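Local coordinates for Lmo2119 protein (Listeria monocytogenes serovar 1/2a, PDB 5HQH), which is of unknown function, the part modelled here being a YbbR-like domain of a longer protein that carries a signal sequence, at residues 18-23 with 30-35; 36-41 with 56-61; 45-50 with 81-86; 71-76 with 88-93. All blocks are in the same frame, centred on the assembly; numbering follows the deposited sequence.

Interaction 1: 18-23 with 30-35; sequences VKVYYD and SGIPET
V18 gives its backbone N to E34 O, 3.2 Å away, and this is the one direct hydrogen bond between 18-23 and 30-35. The bond is bent, 149° at the hydrogen, and the donor sits above the carbonyl plane of E34. Two waters add to it: V18 O accepts from both, one also donating to E34 O and the second to P33 O, 2.9 Å from the water oxygen. The side chain of V18 turns toward the loop. Its CB lies 3.7 Å from P33 O, and CG1, anti to the backbone N (chi1 180°), meets I32 CG2 at 3.9 Å with the two side chains crossing at about a right angle. Two residues on, V20 reaches I32 tip to tip. V20 CG1 and I32 CD1 are 3.5 Å apart, tighter than usual van der Waals contact, but both residues have a second conformer, so little should rest on that. I32 also touches A60 and L62, and V92 and V94 of strand 84-98. One direct bond, two bridging waters and the side chain of I32 thus tie strand 9-21, a middle strand of the mixed sheet of the YbbR-like domain, to the irregular link between strands 27-30 and 35-42.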
loop_
_atom_site.group_PDB
_atom_site.type_symbol
_atom_site.label_atom_id
_atom_site.label_comp_id
_atom_site.label_asym_id
_atom_site.label_seq_id
_atom_site.Cartn_x
_atom_site.Cartn_y
_atom_site.Cartn_z
ATOM N N VAL A 18 -3.928 2.737 2.499
ATOM C CA VAL A 18 -3.247 1.485 2.198
ATOM C C VAL A 18 -4.194 0.310 2.427
ATOM O O VAL A 18 -4.712 0.142 3.537
ATOM C CB VAL A 18 -2.021 1.275 3.100
ATOM C CG1 VAL A 18 -1.344 -0.052 2.757
ATOM C CG2 VAL A 18 -1.037 2.427 2.989
ATOM N N LYS A 19 -4.448 -0.464 1.380
ATOM C CA LYS A 19 -5.249 -1.661 1.441
ATOM C C LYS A 19 -4.341 -2.793 1.915
ATOM O O LYS A 19 -3.129 -2.775 1.683
ATOM C CB LYS A 19 -5.819 -2.010 0.054
ATOM C CG LYS A 19 -6.660 -0.916 -0.560
ATOM C CD LYS A 19 -8.051 -0.888 -0.013
ATOM C CE LYS A 19 -8.871 0.244 -0.621
ATOM N NZ LYS A 19 -8.522 1.562 0.017
ATOM N N VAL A 20 -4.927 -3.794 2.585
ATOM C CA VAL A 20 -4.170 -4.922 3.114
ATOM C C VAL A 20 -4.882 -6.225 2.756
ATOM O O VAL A 20 -6.015 -6.411 3.129
ATOM C CB VAL A 20 -4.024 -4.855 4.659
ATOM C CG1 VAL A 20 -2.946 -5.853 5.102
ATOM C CG2 VAL A 20 -3.678 -3.453 5.126
ATOM N N TYR A 21 -4.177 -7.113 2.056
ATOM C CA TYR A 21 -4.712 -8.358 1.550
ATOM C C TYR A 21 -4.078 -9.524 2.275
ATOM O O TYR A 21 -2.860 -9.572 2.423
ATOM C CB TYR A 21 -4.442 -8.469 0.043
ATOM C CG TYR A 21 -4.918 -7.312 -0.773
ATOM C CD1 TYR A 21 -6.215 -6.847 -0.699
ATOM C CD2 TYR A 21 -4.067 -6.694 -1.692
ATOM C CE1 TYR A 21 -6.637 -5.766 -1.505
ATOM C CE2 TYR A 21 -4.471 -5.643 -2.481
ATOM C CZ TYR A 21 -5.751 -5.171 -2.398
ATOM O OH TYR A 21 -6.130 -4.085 -3.227
ATOM N N TYR A 22 -4.919 -10.452 2.727
ATOM C CA TYR A 22 -4.491 -11.607 3.521
ATOM C C TYR A 22 -5.650 -12.509 3.812
ATOM O O TYR A 22 -6.771 -12.217 3.397
ATOM C CB TYR A 22 -3.820 -11.154 4.823
ATOM C CG TYR A 22 -4.651 -10.395 5.801
ATOM C CD1 TYR A 22 -4.765 -9.011 5.737
ATOM C CD2 TYR A 22 -5.281 -11.038 6.855
ATOM C CE1 TYR A 22 -5.479 -8.297 6.695
ATOM C CE2 TYR A 22 -5.972 -10.332 7.810
ATOM C CZ TYR A 22 -6.075 -8.973 7.719
ATOM O OH TYR A 22 -6.740 -8.254 8.707
ATOM N N ASP A 23 -5.391 -13.615 4.509
ATOM C CA ASP A 23 -6.431 -14.553 4.949
ATOM C C ASP A 23 -7.199 -13.924 6.095
ATOM O O ASP A 23 -6.827 -14.069 7.256
ATOM C CB ASP A 23 -5.773 -15.872 5.331
ATOM C CG ASP A 23 -6.703 -16.856 5.984
ATOM O OD1 ASP A 23 -7.911 -16.619 6.101
ATOM O OD2 ASP A 23 -6.220 -17.925 6.377
ATOM N N SER A 30 -2.180 -6.169 12.295
ATOM C CA SER A 30 -2.024 -4.855 12.862
ATOM C C SER A 30 -0.649 -4.341 12.435
ATOM O O SER A 30 0.180 -5.098 11.931
ATOM C CB SER A 30 -2.177 -4.902 14.381
ATOM O OG SER A 30 -1.259 -5.799 14.958
ATOM N N GLY A 31 -0.445 -3.054 12.619
ATOM C CA GLY A 31 0.834 -2.429 12.303
ATOM C C GLY A 31 0.959 -1.676 10.986
ATOM O O GLY A 31 1.885 -0.862 10.868
ATOM N N ILE A 32 0.111 -1.909 10.021
ATOM C CA ILE A 32 0.269 -1.159 8.787
ATOM C C ILE A 32 -0.338 0.261 8.970
ATOM O O ILE A 32 -1.388 0.421 9.594
ATOM C CB ILE A 32 -0.303 -1.942 7.618
ATOM C CG1 ILE A 32 0.389 -3.309 7.570
ATOM C CG2 ILE A 32 -0.077 -1.226 6.294
ATOM C CD1 ILE A 32 -0.255 -4.270 6.614
ATOM N N PRO A 33 0.376 1.316 8.504
ATOM C CA PRO A 33 -0.261 2.625 8.598
ATOM C C PRO A 33 -1.527 2.674 7.741
ATOM O O PRO A 33 -1.588 2.049 6.703
ATOM C CB PRO A 33 0.797 3.587 8.038
ATOM C CG PRO A 33 1.649 2.739 7.188
ATOM C CD PRO A 33 1.723 1.419 7.927
ATOM N N GLU A 34 -2.532 3.406 8.208
ATOM C CA GLU A 34 -3.784 3.611 7.464
ATOM C C GLU A 34 -3.554 4.482 6.233
ATOM O O GLU A 34 -4.250 4.292 5.261
ATOM C CB GLU A 34 -4.869 4.208 8.332
ATOM C CG GLU A 34 -5.398 3.191 9.332
ATOM C CD GLU A 34 -6.195 3.738 10.478
ATOM O OE1 GLU A 34 -6.662 4.898 10.439
ATOM O OE2 GLU A 34 -6.355 2.938 11.429
ATOM N N THR A 35 -2.565 5.370 6.289
ATOM C CA THR A 35 -2.265 6.218 5.113
ATOM C C THR A 35 -0.777 6.413 4.938
ATOM O O THR A 35 0.011 6.309 5.908
ATOM C CB THR A 35 -2.920 7.611 5.152
ATOM O OG1 THR A 35 -2.264 8.438 6.137
ATOM C CG2 THR A 35 -4.393 7.531 5.380
HETATM O O HOH W 1 -6.164 2.451 4.927
HETATM O O HOH W 2 -3.720 0.096 6.237
#

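Interaction 2: 36-41 with 56-61; sequences VTVTLS and FTVYAD
The ring of F56 meets V38 and L40 with two of its outer atoms, both neighbours coming in obliquely. CE1 is 4.1 Å from V38 CG1, and on the other side of the ring CE2 is 4.0 Å from L40 CD1. Both aliphatic side chains reach toward the phenylalanine tip to tip. F56 CG sits between the backbone N and the carbonyl carbon (chi1 53°), on a CB that already points toward strand 35-42. Y59, the other flat group, has T57 O of its own strand at its edge, in the ring plane; its ring meets that of Y21.

Beyond the phenylalanine the contact is valine against valine. V38 CG2 and V58 CG2 approach to 3.7 Å as the two side chains slide past each other in opposite directions. V38 therefore divides its methyls, CG1 toward the ring of F56 and CG2 toward V58, although CG2 is also only 4.2 Å from F56 CE1. At the far end V36 and V58 meet tip to tip, V36 CG2 to V58 CG1 at 4.1 Å. No hydrogen bond joins the two segments, and their closest CA atoms, those of V36 and V58, are 8.6 Å apart: the strands face each other through side chains alone. All five residues are buried.

Strand 9-21 bridges the two, antiparallel to 35-42 and parallel to 57-61. From strand 84-98, V85 packs on V38 and L40 and V87 on V36, while L74 of strand 68-77 touches V36 and V79 touches F56.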
loop_
_atom_site.group_PDB
_atom_site.type_symbol
_atom_site.label_atom_id
_atom_site.label_comp_id
_atom_site.label_asym_id
_atom_site.label_seq_id
_atom_site.Cartn_x
_atom_site.Cartn_y
_atom_site.Cartn_z
ATOM N N VAL A 36 -0.384 6.755 3.706
ATOM C CA VAL A 36 0.990 7.003 3.326
ATOM C C VAL A 36 1.062 8.165 2.352
ATOM O O VAL A 36 0.032 8.695 1.873
ATOM C CB VAL A 36 1.644 5.738 2.718
ATOM C CG1 VAL A 36 1.662 4.636 3.734
ATOM C CG2 VAL A 36 0.901 5.289 1.461
ATOM N N THR A 37 2.279 8.549 2.019
ATOM C CA THR A 37 2.506 9.590 1.023
ATOM C C THR A 37 3.002 8.964 -0.272
ATOM O O THR A 37 3.956 8.191 -0.267
ATOM C CB THR A 37 3.556 10.606 1.522
ATOM O OG1 THR A 37 3.112 11.161 2.760
ATOM C CG2 THR A 37 3.805 11.711 0.535
ATOM N N VAL A 38 2.385 9.324 -1.400
ATOM C CA VAL A 38 2.769 8.759 -2.690
ATOM C C VAL A 38 3.292 9.831 -3.600
ATOM O O VAL A 38 2.688 10.903 -3.695
ATOM C CB VAL A 38 1.555 8.074 -3.385
ATOM C CG1 VAL A 38 1.924 7.538 -4.757
ATOM C CG2 VAL A 38 1.051 6.928 -2.527
ATOM N N THR A 39 4.441 9.587 -4.229
ATOM C CA THR A 39 4.999 10.519 -5.192
ATOM C C THR A 39 4.870 9.918 -6.590
ATOM O O THR A 39 5.245 8.769 -6.815
ATOM C CB THR A 39 6.488 10.805 -4.912
ATOM O OG1 THR A 39 6.622 11.314 -3.596
ATOM C CG2 THR A 39 7.041 11.811 -5.903
ATOM N N LEU A 40 4.304 10.704 -7.500
ATOM C CA LEU A 40 4.061 10.316 -8.900
ATOM C C LEU A 40 4.819 11.240 -9.814
ATOM O O LEU A 40 4.774 12.440 -9.588
ATOM C CB LEU A 40 2.586 10.499 -9.252
ATOM C CG LEU A 40 1.568 9.738 -8.424
ATOM C CD1 LEU A 40 0.164 10.078 -8.903
ATOM C CD2 LEU A 40 1.830 8.257 -8.509
ATOM N N SER A 41 5.457 10.700 -10.853
ATOM C CA SER A 41 6.097 11.549 -11.864
ATOM C C SER A 41 5.882 10.945 -13.246
ATOM O O SER A 41 5.818 9.722 -13.404
ATOM C CB SER A 41 7.565 11.755 -11.562
ATOM O OG SER A 41 8.279 10.576 -11.730
ATOM N N PHE A 56 -5.380 4.926 -8.329
ATOM C CA PHE A 56 -4.332 3.919 -8.074
ATOM C C PHE A 56 -4.561 3.382 -6.673
ATOM O O PHE A 56 -5.273 3.990 -5.863
ATOM C CB PHE A 56 -2.948 4.502 -8.208
ATOM C CG PHE A 56 -2.718 5.746 -7.376
ATOM C CD1 PHE A 56 -2.256 5.639 -6.074
ATOM C CD2 PHE A 56 -2.972 7.029 -7.878
ATOM C CE1 PHE A 56 -2.088 6.767 -5.295
ATOM C CE2 PHE A 56 -2.807 8.146 -7.104
ATOM C CZ PHE A 56 -2.332 8.017 -5.799
ATOM N N THR A 57 -3.962 2.232 -6.396
ATOM C CA THR A 57 -4.169 1.515 -5.135
ATOM C C THR A 57 -2.858 1.137 -4.520
ATOM O O THR A 57 -2.091 0.423 -5.145
ATOM C CB THR A 57 -4.948 0.220 -5.406
ATOM O OG1 THR A 57 -6.204 0.549 -6.047
ATOM C CG2 THR A 57 -5.174 -0.562 -4.139
ATOM N N VAL A 58 -2.580 1.634 -3.301
ATOM C CA VAL A 58 -1.398 1.247 -2.538
ATOM C C VAL A 58 -1.817 0.089 -1.644
ATOM O O VAL A 58 -2.880 0.144 -1.033
ATOM C CB VAL A 58 -0.877 2.392 -1.655
ATOM C CG1 VAL A 58 0.357 1.947 -0.882
ATOM C CG2 VAL A 58 -0.561 3.610 -2.505
ATOM N N TYR A 59 -1.009 -0.965 -1.629
ATOM C CA TYR A 59 -1.364 -2.146 -0.871
ATOM C C TYR A 59 -0.184 -2.876 -0.258
ATOM O O TYR A 59 0.935 -2.848 -0.766
ATOM C CB TYR A 59 -2.162 -3.117 -1.737
ATOM C CG TYR A 59 -1.446 -3.717 -2.948
ATOM C CD1 TYR A 59 -1.318 -2.987 -4.118
ATOM C CD2 TYR A 59 -0.990 -5.040 -2.956
ATOM C CE1 TYR A 59 -0.710 -3.517 -5.227
ATOM C CE2 TYR A 59 -0.387 -5.577 -4.091
ATOM C CZ TYR A 59 -0.276 -4.815 -5.229
ATOM O OH TYR A 59 0.293 -5.377 -6.361
ATOM N N ALA A 60 -0.499 -3.571 0.837
ATOM C CA ALA A 60 0.391 -4.526 1.490
ATOM C C ALA A 60 -0.226 -5.896 1.204
ATOM O O ALA A 60 -1.329 -6.193 1.658
ATOM C CB ALA A 60 0.501 -4.279 3.003
ATOM N N ASP A 61 0.514 -6.747 0.488
ATOM C CA ASP A 61 0.030 -8.098 0.191
ATOM C C ASP A 61 0.650 -9.095 1.154
ATOM O O ASP A 61 1.844 -9.413 1.072
ATOM C CB ASP A 61 0.339 -8.504 -1.229
ATOM C CG ASP A 61 -0.384 -9.775 -1.629
ATOM O OD1 ASP A 61 -1.111 -10.382 -0.820
ATOM O OD2 ASP A 61 -0.266 -10.199 -2.786
#

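Interaction 3: 45-50 with 81-86; sequences SIVQSA and DRLKVK
L83 pushes its forked end against three residues of the helix, I46, V47 and A50. Its CG is anti to the carbonyl carbon (chi1 -61°), and both methyls beyond it touch I46 CG2, CD2 at 3.8 Å and CD1 at 4.0 Å. CD2 goes on to V47 CG2, 3.5 Å away, and CD1 to A50 CB at 4.1 Å. I46 uses both of its branches: CG2, anti to the backbone N, lies against L83, and the longer arm carries CD1 to within 3.7 Å of R82 CB. There the two side chains run side by side.

R82 does not go on toward the helix. Its chain bends at chi2 and chi3, and the end turns back to grip its neighbour D81 side-on, NE to OD1 at 3.1 Å and NH2 to OD2 at 3.0 Å. Both oxygens lie in or near the guanidinium plane but are met from above their own. R82 has a second conformer, so the bridge is certain only for this one.

The contact sets helix 44-53 against the turn that leads into strand 84-98. I46 also touches S80 in that turn, while on other sides A50 rests on L40 of strand 35-42 and V47 on D9 and E11.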
loop_
_atom_site.group_PDB
_atom_site.type_symbol
_atom_site.label_atom_id
_atom_site.label_comp_id
_atom_site.label_asym_id
_atom_site.label_seq_id
_atom_site.Cartn_x
_atom_site.Cartn_y
_atom_site.Cartn_z
ATOM N N SER A 45 -0.522 15.047 -18.253
ATOM C CA SER A 45 -1.912 14.688 -18.298
ATOM C C SER A 45 -2.196 13.479 -17.409
ATOM O O SER A 45 -3.238 13.415 -16.757
ATOM C CB SER A 45 -2.371 14.393 -19.722
ATOM O OG SER A 45 -1.753 13.238 -20.259
ATOM N N ILE A 46 -1.284 12.508 -17.433
ATOM C CA ILE A 46 -1.430 11.274 -16.667
ATOM C C ILE A 46 -1.217 11.514 -15.177
ATOM O O ILE A 46 -1.978 10.979 -14.339
ATOM C CB ILE A 46 -0.475 10.186 -17.229
ATOM C CG1 ILE A 46 -0.779 9.983 -18.732
ATOM C CG2 ILE A 46 -0.651 8.876 -16.480
ATOM C CD1 ILE A 46 0.087 8.959 -19.423
ATOM N N VAL A 47 -0.208 12.315 -14.825
ATOM C CA VAL A 47 0.010 12.679 -13.407
ATOM C C VAL A 47 -1.217 13.405 -12.850
ATOM O O VAL A 47 -1.717 13.103 -11.762
ATOM C CB VAL A 47 1.277 13.541 -13.215
ATOM C CG1 VAL A 47 1.353 14.134 -11.805
ATOM C CG2 VAL A 47 2.533 12.738 -13.496
ATOM N N GLN A 48 -1.708 14.376 -13.602
ATOM C CA GLN A 48 -2.829 15.147 -13.132
ATOM C C GLN A 48 -4.126 14.330 -13.004
ATOM O O GLN A 48 -4.889 14.548 -12.059
ATOM C CB GLN A 48 -3.019 16.407 -13.974
ATOM C CG GLN A 48 -1.873 17.394 -13.793
ATOM C CD GLN A 48 -1.711 17.871 -12.359
ATOM O OE1 GLN A 48 -2.688 18.186 -11.672
ATOM N NE2 GLN A 48 -0.481 17.880 -11.891
ATOM N N SER A 49 -4.375 13.395 -13.921
ATOM C CA SER A 49 -5.552 12.550 -13.814
ATOM C C SER A 49 -5.439 11.658 -12.594
ATOM O O SER A 49 -6.411 11.460 -11.882
ATOM C CB SER A 49 -5.748 11.712 -15.083
ATOM O OG SER A 49 -6.787 10.752 -14.918
ATOM N N ALA A 50 -4.233 11.151 -12.325
ATOM C CA ALA A 50 -4.035 10.264 -11.173
ATOM C C ALA A 50 -4.246 11.046 -9.883
ATOM O O ALA A 50 -4.820 10.531 -8.922
ATOM C CB ALA A 50 -2.645 9.661 -11.213
ATOM N N ASP A 81 1.070 2.863 -16.695
ATOM C CA ASP A 81 2.425 2.383 -16.926
ATOM C C ASP A 81 3.412 3.500 -17.303
ATOM O O ASP A 81 4.607 3.237 -17.375
ATOM C CB ASP A 81 2.466 1.238 -17.961
ATOM C CG ASP A 81 2.374 1.690 -19.359
ATOM O OD1 ASP A 81 1.697 2.702 -19.656
ATOM O OD2 ASP A 81 2.989 0.977 -20.203
ATOM N N ARG A 82 2.906 4.709 -17.538
ATOM C CA ARG A 82 3.749 5.852 -17.882
ATOM C C ARG A 82 4.194 6.648 -16.659
ATOM O O ARG A 82 4.887 7.635 -16.795
ATOM C CB ARG A 82 3.009 6.772 -18.849
ATOM C CG ARG A 82 2.628 6.140 -20.178
ATOM C CD ARG A 82 3.849 5.670 -20.955
ATOM N NE ARG A 82 4.176 4.277 -20.668
ATOM C CZ ARG A 82 5.379 3.738 -20.845
ATOM N NH1 ARG A 82 6.385 4.473 -21.270
ATOM N NH2 ARG A 82 5.586 2.456 -20.569
ATOM N N LEU A 83 3.775 6.229 -15.468
ATOM C CA LEU A 83 4.201 6.907 -14.224
ATOM C C LEU A 83 5.291 6.197 -13.440
ATOM O O LEU A 83 5.382 4.960 -13.444
ATOM C CB LEU A 83 3.011 7.077 -13.278
ATOM C CG LEU A 83 1.874 7.924 -13.819
ATOM C CD1 LEU A 83 0.774 8.067 -12.783
ATOM C CD2 LEU A 83 2.348 9.312 -14.263
ATOM N N LYS A 84 6.156 6.989 -12.814
ATOM C CA LYS A 84 7.140 6.472 -11.839
ATOM C C LYS A 84 6.458 6.744 -10.502
ATOM O O LYS A 84 5.934 7.836 -10.287
ATOM C CB LYS A 84 8.475 7.201 -11.899
ATOM C CG LYS A 84 9.331 6.930 -13.134
ATOM C CD LYS A 84 10.676 7.665 -13.060
ATOM C CE LYS A 84 11.408 7.668 -14.398
ATOM N NZ LYS A 84 12.757 8.298 -14.300
ATOM N N VAL A 85 6.444 5.756 -9.619
ATOM C CA VAL A 85 5.747 5.887 -8.350
ATOM C C VAL A 85 6.598 5.416 -7.188
ATOM O O VAL A 85 7.289 4.395 -7.296
ATOM C CB VAL A 85 4.429 5.045 -8.351
ATOM C CG1 VAL A 85 3.638 5.281 -7.091
ATOM C CG2 VAL A 85 3.580 5.363 -9.581
ATOM N N LYS A 86 6.559 6.160 -6.084
ATOM C CA LYS A 86 7.224 5.678 -4.848
ATOM C C LYS A 86 6.323 6.010 -3.679
ATOM O O LYS A 86 5.518 6.948 -3.721
ATOM C CB LYS A 86 8.646 6.172 -4.604
ATOM C CG LYS A 86 8.761 7.667 -4.592
ATOM C CD LYS A 86 10.166 8.103 -4.203
ATOM C CE LYS A 86 10.306 9.590 -4.442
ATOM N NZ LYS A 86 11.544 10.151 -3.820
#

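Interaction 4: 71-76 with 88-93; sequences EVKLQV and NPATVN
A90 O is gripped twice, by the backbone N of L74 at 2.9 Å and by a water at 2.8 Å. That water also donates to L74 O and accepts from K73 NZ, tying the lysine end to both backbones; chi4, 61°, bends NZ off an extended chain. V72 and V92 form a hydrogen-bonded pair: V72 N to V92 O is 2.8 Å and nearly along the C=O axis, and V92 N returns the bond to V72 O. The non-hydrogen-bonded pairs E71 with N93 and K73 with T91 flank it. This is an antiparallel beta hairpin, strand 68-77 against strand 84-98, segments 71-73 and 91-93 running at 157°. L74 N to A90 O is the ladder's last bond; a cis peptide bond precedes P89.

V72 and V92 share the apolar face, and L74 adds CD2 to it. The V72 and V92 side chains lie side by side, CG1 to CG2 3.6 Å, and that of L74 crosses V92's at about a right angle, CD2 to CG2 4.1 Å. E71, K73, T91 and N93 take the opposite face. There, in the N93 conformer described, E71 CG is 3.6 Å from N93 OD1 and one water donates to both E71 OE2 and N93 OD1.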
loop_
_atom_site.group_PDB
_atom_site.type_symbol
_atom_site.label_atom_id
_atom_site.label_comp_id
_atom_site.label_asym_id
_atom_site.label_seq_id
_atom_site.Cartn_x
_atom_site.Cartn_y
_atom_site.Cartn_z
ATOM N N GLU A 71 8.093 -7.775 8.050
ATOM C CA GLU A 71 8.071 -6.501 7.331
ATOM C C GLU A 71 7.561 -6.746 5.926
ATOM O O GLU A 71 7.721 -7.838 5.380
ATOM C CB GLU A 71 9.443 -5.900 7.266
ATOM C CG GLU A 71 9.917 -5.405 8.616
ATOM C CD GLU A 71 11.391 -5.202 8.623
ATOM O OE1 GLU A 71 11.853 -4.337 7.817
ATOM O OE2 GLU A 71 12.070 -5.878 9.408
ATOM N N VAL A 72 6.963 -5.720 5.350
ATOM C CA VAL A 72 6.364 -5.836 4.009
ATOM C C VAL A 72 6.566 -4.567 3.206
ATOM O O VAL A 72 6.376 -3.469 3.710
ATOM C CB VAL A 72 4.857 -6.209 4.081
ATOM C CG1 VAL A 72 4.030 -5.151 4.808
ATOM C CG2 VAL A 72 4.278 -6.462 2.692
ATOM N N LYS A 73 6.990 -4.721 1.946
ATOM C CA LYS A 73 7.123 -3.572 1.051
ATOM C C LYS A 73 5.749 -3.258 0.430
ATOM O O LYS A 73 5.060 -4.136 -0.063
ATOM C CB LYS A 73 8.107 -3.867 -0.095
ATOM C CG LYS A 73 8.326 -2.678 -1.027
ATOM C CD LYS A 73 9.364 -2.957 -2.089
ATOM C CE LYS A 73 9.378 -1.874 -3.142
ATOM N NZ LYS A 73 9.695 -0.529 -2.633
ATOM N N LEU A 74 5.389 -1.982 0.445
ATOM C CA LEU A 74 4.135 -1.516 -0.142
ATOM C C LEU A 74 4.225 -1.456 -1.650
ATOM O O LEU A 74 5.228 -1.079 -2.224
ATOM C CB LEU A 74 3.769 -0.149 0.454
ATOM C CG LEU A 74 3.561 -0.151 1.982
ATOM C CD1 LEU A 74 3.108 1.216 2.410
ATOM C CD2 LEU A 74 2.576 -1.231 2.429
ATOM N N GLN A 75 3.144 -1.893 -2.297
ATOM C CA GLN A 75 3.050 -1.964 -3.761
ATOM C C GLN A 75 1.997 -0.996 -4.263
ATOM O O GLN A 75 1.154 -0.539 -3.490
ATOM C CB GLN A 75 2.726 -3.383 -4.173
ATOM C CG GLN A 75 3.810 -4.393 -3.837
ATOM C CD GLN A 75 3.404 -5.789 -4.203
ATOM O OE1 GLN A 75 3.002 -6.603 -3.342
ATOM N NE2 GLN A 75 3.426 -6.077 -5.477
ATOM N N VAL A 76 2.006 -0.758 -5.574
ATOM C CA VAL A 76 1.024 0.117 -6.214
ATOM C C VAL A 76 0.498 -0.570 -7.465
ATOM O O VAL A 76 1.261 -1.119 -8.285
ATOM C CB VAL A 76 1.576 1.495 -6.579
ATOM C CG1 VAL A 76 0.453 2.397 -7.098
ATOM C CG2 VAL A 76 2.308 2.123 -5.406
ATOM N N ASN A 88 5.997 6.424 0.626
ATOM C CA ASN A 88 6.715 6.746 1.868
ATOM C C ASN A 88 5.766 6.564 3.050
ATOM O O ASN A 88 4.765 7.307 3.133
ATOM C CB ASN A 88 7.186 8.197 1.823
ATOM C CG ASN A 88 7.851 8.644 3.108
ATOM O OD1 ASN A 88 8.283 7.820 3.888
ATOM N ND2 ASN A 88 7.860 9.935 3.346
ATOM N N PRO A 89 6.004 5.613 3.955
ATOM C CA PRO A 89 7.143 4.702 3.972
ATOM C C PRO A 89 7.082 3.606 2.905
ATOM O O PRO A 89 5.983 3.184 2.513
ATOM C CB PRO A 89 6.995 4.026 5.348
ATOM C CG PRO A 89 5.540 4.026 5.590
ATOM C CD PRO A 89 5.099 5.372 5.094
ATOM N N ALA A 90 8.243 3.171 2.417
ATOM C CA ALA A 90 8.276 2.116 1.383
ATOM C C ALA A 90 8.015 0.735 1.937
ATOM O O ALA A 90 7.427 -0.085 1.263
ATOM C CB ALA A 90 9.609 2.121 0.666
ATOM N N THR A 91 8.418 0.506 3.176
ATOM C CA THR A 91 8.268 -0.779 3.802
ATOM C C THR A 91 7.745 -0.502 5.190
ATOM O O THR A 91 8.039 0.558 5.749
ATOM C CB THR A 91 9.632 -1.523 3.817
ATOM O OG1 THR A 91 10.194 -1.556 2.500
ATOM C CG2 THR A 91 9.507 -2.937 4.312
ATOM N N VAL A 92 6.993 -1.452 5.733
ATOM C CA VAL A 92 6.376 -1.341 7.080
ATOM C C VAL A 92 6.436 -2.625 7.863
ATOM O O VAL A 92 6.515 -3.700 7.271
ATOM C CB VAL A 92 4.890 -0.873 6.938
ATOM C CG1 VAL A 92 4.837 0.446 6.187
ATOM C CG2 VAL A 92 4.042 -1.891 6.229
ATOM N N ASN A 93 6.425 -2.495 9.201
ATOM C CA ASN A 93 6.365 -3.644 10.119
ATOM C C ASN A 93 4.929 -4.087 10.272
ATOM O O ASN A 93 4.037 -3.265 10.397
ATOM C CB ASN A 93 6.942 -3.331 11.523
ATOM C CG ASN A 93 8.444 -3.337 11.550
ATOM O OD1 ASN A 93 9.079 -4.316 11.985
ATOM N ND2 ASN A 93 9.021 -2.287 11.082
HETATM O O HOH W 3 11.604 -5.875 12.313
HETATM O O HOH W 4 7.129 0.650 -1.460
#

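From the N terminus, interaction 1 closes the first and shortest loop, around strand 27-30, and ends before interaction 2 begins. Interaction 2 then closes a loop holding helix 44-53. Interaction 3 closes a long loop from that helix to 81-86, crossing interaction 2; it crosses interaction 4 as well, which closes the turn of the hairpin of strands 68-77 and 84-98. Interactions 1, 2 and 4 follow one another in series. Backbone hydrogen bonds knit neighbours together: K19 to V58 and A60 between interactions 1 and 2, S41 to K84 between 2 and 3, T37 to N88 and Y59 to Q75 between 2 and 4. All four reach one mixed sheet, with the helix fastened at one end.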